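Local coordinates for uncharacterized hypothetical protein (Parabacteroides merdae, PDB 4EI0), which is of unknown function but belongs to the DUF4466 family and is built largely of antiparallel beta sheets, at residues Y112-P117 with V125-S130; F168-E171 with I177-K180. All blocks are in the same frame, centred on the assembly; numbering follows the deposited sequence.

Contact 1: residues Y112-P117 with V125-S130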
loop_
_atom_site.group_PDB
_atom_site.type_symbol
_atom_site.label_atom_id
_atom_site.label_comp_id
_atom_site.label_asym_id
_atom_site.label_seq_id
_atom_site.Cartn_x
_atom_site.Cartn_y
_atom_site.Cartn_z
ATOM N N TYR B 112 -6.003 -3.881 15.146
ATOM C CA TYR B 112 -6.124 -4.561 16.429
ATOM C C TYR B 112 -7.581 -4.550 16.856
ATOM O O TYR B 112 -8.260 -3.509 16.757
ATOM C CB TYR B 112 -5.275 -3.849 17.463
ATOM C CG TYR B 112 -5.498 -4.211 18.924
ATOM C CD1 TYR B 112 -5.011 -5.386 19.464
ATOM C CD2 TYR B 112 -6.128 -3.331 19.782
ATOM C CE1 TYR B 112 -5.201 -5.709 20.790
ATOM C CE2 TYR B 112 -6.337 -3.646 21.105
ATOM C CZ TYR B 112 -5.863 -4.818 21.605
ATOM O OH TYR B 112 -6.023 -5.103 22.926
ATOM N N TYR B 113 -8.029 -5.704 17.323
ATOM C CA TYR B 113 -9.388 -5.948 17.767
ATOM C C TYR B 113 -9.365 -6.344 19.237
ATOM O O TYR B 113 -8.794 -7.368 19.602
ATOM C CB TYR B 113 -9.992 -7.060 16.917
ATOM C CG TYR B 113 -10.125 -6.669 15.473
ATOM C CD1 TYR B 113 -11.263 -6.029 15.006
ATOM C CD2 TYR B 113 -9.120 -6.946 14.573
ATOM C CE1 TYR B 113 -11.394 -5.685 13.678
ATOM C CE2 TYR B 113 -9.231 -6.608 13.246
ATOM C CZ TYR B 113 -10.364 -5.980 12.808
ATOM O OH TYR B 113 -10.420 -5.630 11.524
ATOM N N TYR B 114 -9.916 -5.485 20.093
ATOM C CA TYR B 114 -10.052 -5.765 21.496
ATOM C C TYR B 114 -11.474 -6.271 21.695
ATOM O O TYR B 114 -12.422 -5.544 21.388
ATOM C CB TYR B 114 -9.860 -4.508 22.299
ATOM C CG TYR B 114 -10.077 -4.619 23.768
ATOM C CD1 TYR B 114 -9.100 -5.147 24.586
ATOM C CD2 TYR B 114 -11.225 -4.128 24.376
ATOM C CE1 TYR B 114 -9.252 -5.202 25.970
ATOM C CE2 TYR B 114 -11.389 -4.174 25.772
ATOM C CZ TYR B 114 -10.423 -4.726 26.557
ATOM O OH TYR B 114 -10.545 -4.789 27.901
ATOM N N ILE B 115 -11.632 -7.492 22.219
ATOM C CA ILE B 115 -12.985 -8.024 22.501
ATOM C C ILE B 115 -13.261 -7.654 23.968
ATOM O O ILE B 115 -12.525 -8.039 24.846
ATOM C CB ILE B 115 -13.106 -9.525 22.257
ATOM C CG1 ILE B 115 -12.642 -9.925 20.853
ATOM C CG2 ILE B 115 -14.572 -9.970 22.382
ATOM C CD1 ILE B 115 -13.404 -9.267 19.711
ATOM N N ILE B 116 -14.307 -6.852 24.199
ATOM C CA ILE B 116 -14.639 -6.261 25.495
ATOM C C ILE B 116 -15.046 -7.363 26.442
ATOM O O ILE B 116 -15.949 -8.121 26.127
ATOM C CB ILE B 116 -15.758 -5.149 25.342
ATOM C CG1 ILE B 116 -15.305 -4.047 24.393
ATOM C CG2 ILE B 116 -16.139 -4.532 26.650
ATOM C CD1 ILE B 116 -16.398 -3.143 23.859
ATOM N N PRO B 117 -14.333 -7.509 27.598
ATOM C CA PRO B 117 -14.594 -8.656 28.483
ATOM C C PRO B 117 -15.627 -8.247 29.527
ATOM O O PRO B 117 -15.784 -7.052 29.781
ATOM C CB PRO B 117 -13.255 -8.862 29.162
ATOM C CG PRO B 117 -12.755 -7.432 29.346
ATOM C CD PRO B 117 -13.152 -6.746 28.073
ATOM N N VAL B 125 -11.389 1.647 29.670
ATOM C CA VAL B 125 -10.245 0.854 29.215
ATOM C C VAL B 125 -9.327 1.754 28.402
ATOM O O VAL B 125 -9.797 2.562 27.585
ATOM C CB VAL B 125 -10.618 -0.348 28.312
ATOM C CG1 VAL B 125 -9.362 -1.166 27.972
ATOM C CG2 VAL B 125 -11.665 -1.251 28.957
ATOM N N GLN B 126 -8.028 1.626 28.617
ATOM C CA GLN B 126 -7.047 2.388 27.822
ATOM C C GLN B 126 -6.013 1.452 27.246
ATOM O O GLN B 126 -5.890 0.279 27.649
ATOM C CB GLN B 126 -6.383 3.503 28.613
ATOM C CG GLN B 126 -5.629 3.038 29.816
ATOM C CD GLN B 126 -5.234 4.202 30.688
ATOM O OE1 GLN B 126 -6.075 4.966 31.156
ATOM N NE2 GLN B 126 -3.944 4.344 30.913
ATOM N N PHE B 127 -5.265 1.977 26.284
ATOM C CA PHE B 127 -4.398 1.166 25.458
ATOM C C PHE B 127 -3.037 1.831 25.213
ATOM O O PHE B 127 -2.958 3.028 24.928
ATOM C CB PHE B 127 -5.068 0.936 24.123
ATOM C CG PHE B 127 -6.365 0.207 24.212
ATOM C CD1 PHE B 127 -6.396 -1.166 24.199
ATOM C CD2 PHE B 127 -7.549 0.901 24.348
ATOM C CE1 PHE B 127 -7.594 -1.837 24.328
ATOM C CE2 PHE B 127 -8.772 0.232 24.435
ATOM C CZ PHE B 127 -8.784 -1.141 24.398
ATOM N N SER B 128 -1.982 1.031 25.298
ATOM C CA SER B 128 -0.640 1.465 24.931
ATOM C C SER B 128 -0.090 0.606 23.805
ATOM O O SER B 128 0.174 -0.593 23.985
ATOM C CB SER B 128 0.269 1.421 26.157
ATOM O OG SER B 128 1.558 1.898 25.754
ATOM N N PHE B 129 0.020 1.211 22.629
ATOM C CA PHE B 129 0.534 0.528 21.413
ATOM C C PHE B 129 2.022 0.827 21.292
ATOM O O PHE B 129 2.463 1.938 21.635
ATOM C CB PHE B 129 -0.120 1.052 20.138
ATOM C CG PHE B 129 -1.606 0.791 20.033
ATOM C CD1 PHE B 129 -2.513 1.563 20.719
ATOM C CD2 PHE B 129 -2.083 -0.284 19.291
ATOM C CE1 PHE B 129 -3.863 1.316 20.630
ATOM C CE2 PHE B 129 -3.435 -0.534 19.210
ATOM C CZ PHE B 129 -4.327 0.270 19.876
ATOM N N SER B 130 2.797 -0.143 20.821
ATOM C CA SER B 130 4.245 0.084 20.631
ATOM C C SER B 130 4.782 -0.780 19.522
ATOM O O SER B 130 4.134 -1.759 19.087
ATOM C CB SER B 130 5.006 -0.186 21.916
ATOM O OG SER B 130 4.776 -1.500 22.373
#

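Contact 2: residues F168-E171 with I177-K180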
loop_
_atom_site.group_PDB
_atom_site.type_symbol
_atom_site.label_atom_id
_atom_site.label_comp_id
_atom_site.label_asym_id
_atom_site.label_seq_id
_atom_site.Cartn_x
_atom_site.Cartn_y
_atom_site.Cartn_z
ATOM N N PHE B 168 -36.268 -10.894 30.839
ATOM C CA PHE B 168 -35.186 -9.928 30.900
ATOM C C PHE B 168 -34.389 -10.102 32.184
ATOM O O PHE B 168 -33.663 -9.192 32.553
ATOM C CB PHE B 168 -35.755 -8.474 30.848
ATOM C CG PHE B 168 -36.600 -8.199 29.636
ATOM C CD1 PHE B 168 -36.020 -7.889 28.412
ATOM C CD2 PHE B 168 -37.956 -8.301 29.706
ATOM C CE1 PHE B 168 -36.798 -7.656 27.310
ATOM C CE2 PHE B 168 -38.743 -8.088 28.606
ATOM C CZ PHE B 168 -38.175 -7.766 27.413
ATOM N N LEU B 169 -34.432 -11.281 32.814
ATOM C CA LEU B 169 -33.817 -11.455 34.156
ATOM C C LEU B 169 -32.571 -12.290 34.228
ATOM O O LEU B 169 -31.983 -12.390 35.286
ATOM C CB LEU B 169 -34.869 -12.018 35.153
ATOM C CG LEU B 169 -36.195 -11.190 35.231
ATOM C CD1 LEU B 169 -37.287 -11.699 36.182
ATOM C CD2 LEU B 169 -35.830 -9.743 35.591
ATOM N N ASN B 170 -32.130 -12.888 33.129
ATOM C CA ASN B 170 -31.008 -13.755 33.192
ATOM C C ASN B 170 -29.694 -12.956 33.196
ATOM O O ASN B 170 -29.552 -11.960 32.486
ATOM C CB ASN B 170 -31.020 -14.736 32.010
ATOM C CG ASN B 170 -32.040 -15.840 32.144
ATOM O OD1 ASN B 170 -32.674 -16.036 33.185
ATOM N ND2 ASN B 170 -32.208 -16.584 31.073
ATOM N N GLU B 171 -28.698 -13.435 33.943
ATOM C CA GLU B 171 -27.358 -12.826 33.983
ATOM C C GLU B 171 -26.743 -12.777 32.586
ATOM O O GLU B 171 -26.720 -13.779 31.853
ATOM C CB GLU B 171 -26.313 -13.654 34.750
ATOM C CG GLU B 171 -26.394 -14.127 36.162
ATOM C CD GLU B 171 -25.030 -14.782 36.454
ATOM O OE1 GLU B 171 -24.814 -16.028 36.264
ATOM O OE2 GLU B 171 -24.129 -13.987 36.783
ATOM N N ILE B 177 -35.605 -16.111 25.332
ATOM C CA ILE B 177 -36.920 -16.584 24.884
ATOM C C ILE B 177 -37.072 -18.034 25.335
ATOM O O ILE B 177 -36.361 -18.900 24.875
ATOM C CB ILE B 177 -37.092 -16.541 23.329
ATOM C CG1 ILE B 177 -36.589 -15.216 22.699
ATOM C CG2 ILE B 177 -38.524 -16.815 22.984
ATOM C CD1 ILE B 177 -37.201 -13.962 23.268
ATOM N N TYR B 178 -38.000 -18.251 26.248
ATOM C CA TYR B 178 -38.412 -19.546 26.762
ATOM C C TYR B 178 -39.624 -19.940 25.965
ATOM O O TYR B 178 -40.360 -19.086 25.525
ATOM C CB TYR B 178 -38.810 -19.440 28.255
ATOM C CG TYR B 178 -37.597 -19.268 29.150
ATOM C CD1 TYR B 178 -36.671 -20.307 29.293
ATOM C CD2 TYR B 178 -37.323 -18.066 29.780
ATOM C CE1 TYR B 178 -35.527 -20.148 30.065
ATOM C CE2 TYR B 178 -36.167 -17.905 30.567
ATOM C CZ TYR B 178 -35.287 -18.960 30.714
ATOM O OH TYR B 178 -34.153 -18.833 31.477
ATOM N N SER B 179 -39.815 -21.235 25.796
ATOM C CA SER B 179 -40.921 -21.802 25.034
ATOM C C SER B 179 -41.922 -22.463 25.910
ATOM O O SER B 179 -41.723 -22.641 27.113
ATOM C CB SER B 179 -40.390 -22.881 24.089
ATOM O OG SER B 179 -39.794 -23.935 24.837
ATOM N N LYS B 180 -43.026 -22.852 25.306
ATOM C CA LYS B 180 -44.043 -23.584 26.008
ATOM C C LYS B 180 -43.512 -24.943 26.490
ATOM O O LYS B 180 -43.937 -25.419 27.530
ATOM C CB LYS B 180 -45.287 -23.725 25.135
ATOM C CG LYS B 180 -46.040 -22.403 24.961
ATOM C CD LYS B 180 -47.177 -22.499 23.948
ATOM C CE LYS B 180 -48.161 -21.347 24.136
ATOM N NZ LYS B 180 -49.271 -21.298 23.160
#

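Contact 1: residues Y112-P117 with V125-S130
F127 drives the edge of its ring onto one face of Y114, an edge-to-face pair with centroids 5.0 Å apart and planes at 84°. This is the aromatic core of a beta sandwich: strand 107-115 belongs to one antiparallel five-stranded sheet and strand 124-133 to another, and the two segments face each other at an axis separation of 11.1 Å. No hydrogen bond crosses between them, as expected of strands from different sheets; the contact is carried by side chains, and every residue that touches is buried. CE1 and CZ of F127 together form the edge laid on Y114, with CE1 of F127 3.6 Å from CD1 of Y114 and CZ of F127 3.8 Å from CG of Y114. CE1 of F127 also sits at the edge of the Y112 ring, near its plane, 3.9 Å from CE2 of Y112. F127 thus meets both tyrosines, the face of one and the edge of the other. Both tyrosines have CG anti to the backbone N and beside the carbonyl carbon (chi1 167° in Y112, 175° in Y114), which leans their rings forward along strand 107-115. Two residues on, F129 turns its edge toward the face of Y112 in a looser, offset edge-to-face pair, centroids 5.7 Å apart, with CE2 of F129 3.9 Å from CD2 of Y112. F38 and Y40, on strand 35-43 beside strand 107-115, add further rings to this core. At the other end the Y114 hydroxyl is hydrogen-bonded to the backbone O of I60, which satisfies it, while CG1 of V125 packs 3.8 Å from that same OH of Y114.

Contact 2: residues F168-E171 with I177-K180
N170 and Y178 reach for each other from opposite directions, and their flat ends meet nearly at right angles: the amide plane of N170 stands at 84° to the Y178 ring. Between them runs one hydrogen bond, from ND2 of N170 to OH of Y178, 3.0 Å long and almost straight at 169°. The hydroxyl oxygen lies in the amide plane, only 3° out of it, so the N-H points squarely at its acceptor. K192 completes the arrangement, its NZ bonding both OD1 of N170 and OH of Y178, while E173 takes a further bond from ND2 of N170; the amide is therefore held at both ends and its flip state fixed. Putting an alanine at N170 would probably leave the Y178 hydroxyl with K192 but without its amide donor, and deprive K192 and E173 of a shared partner. In the backbone, Y178 pairs with Y165 on the neighbouring strand. The whole is a beta hairpin of strands 165-167 and 176-178, with a loop asparagine bonded back to a tyrosine of the returning strand.

How the contacts relate
From the N terminus, the chain lays down most of the strands of the two sheets that contact 1 joins, with strand 107-115 in one and strand 124-133 in the other. Contact 1 closes the short connection that carries the chain across from sheet to sheet. Strand 138-147 then completes the second sheet, and after it the chain passes to the other half of the molecule, where contact 2 closes the loop between strands 165-167 and 176-178, at the edge of a different sheet. The two loops follow in series and neither encloses nor crosses the other. The centres of contact 1 and contact 2 are about 32 Å apart, on opposite sides of the chain's centre. The nearest atoms of contact 1 and contact 2 are about 12 Å apart.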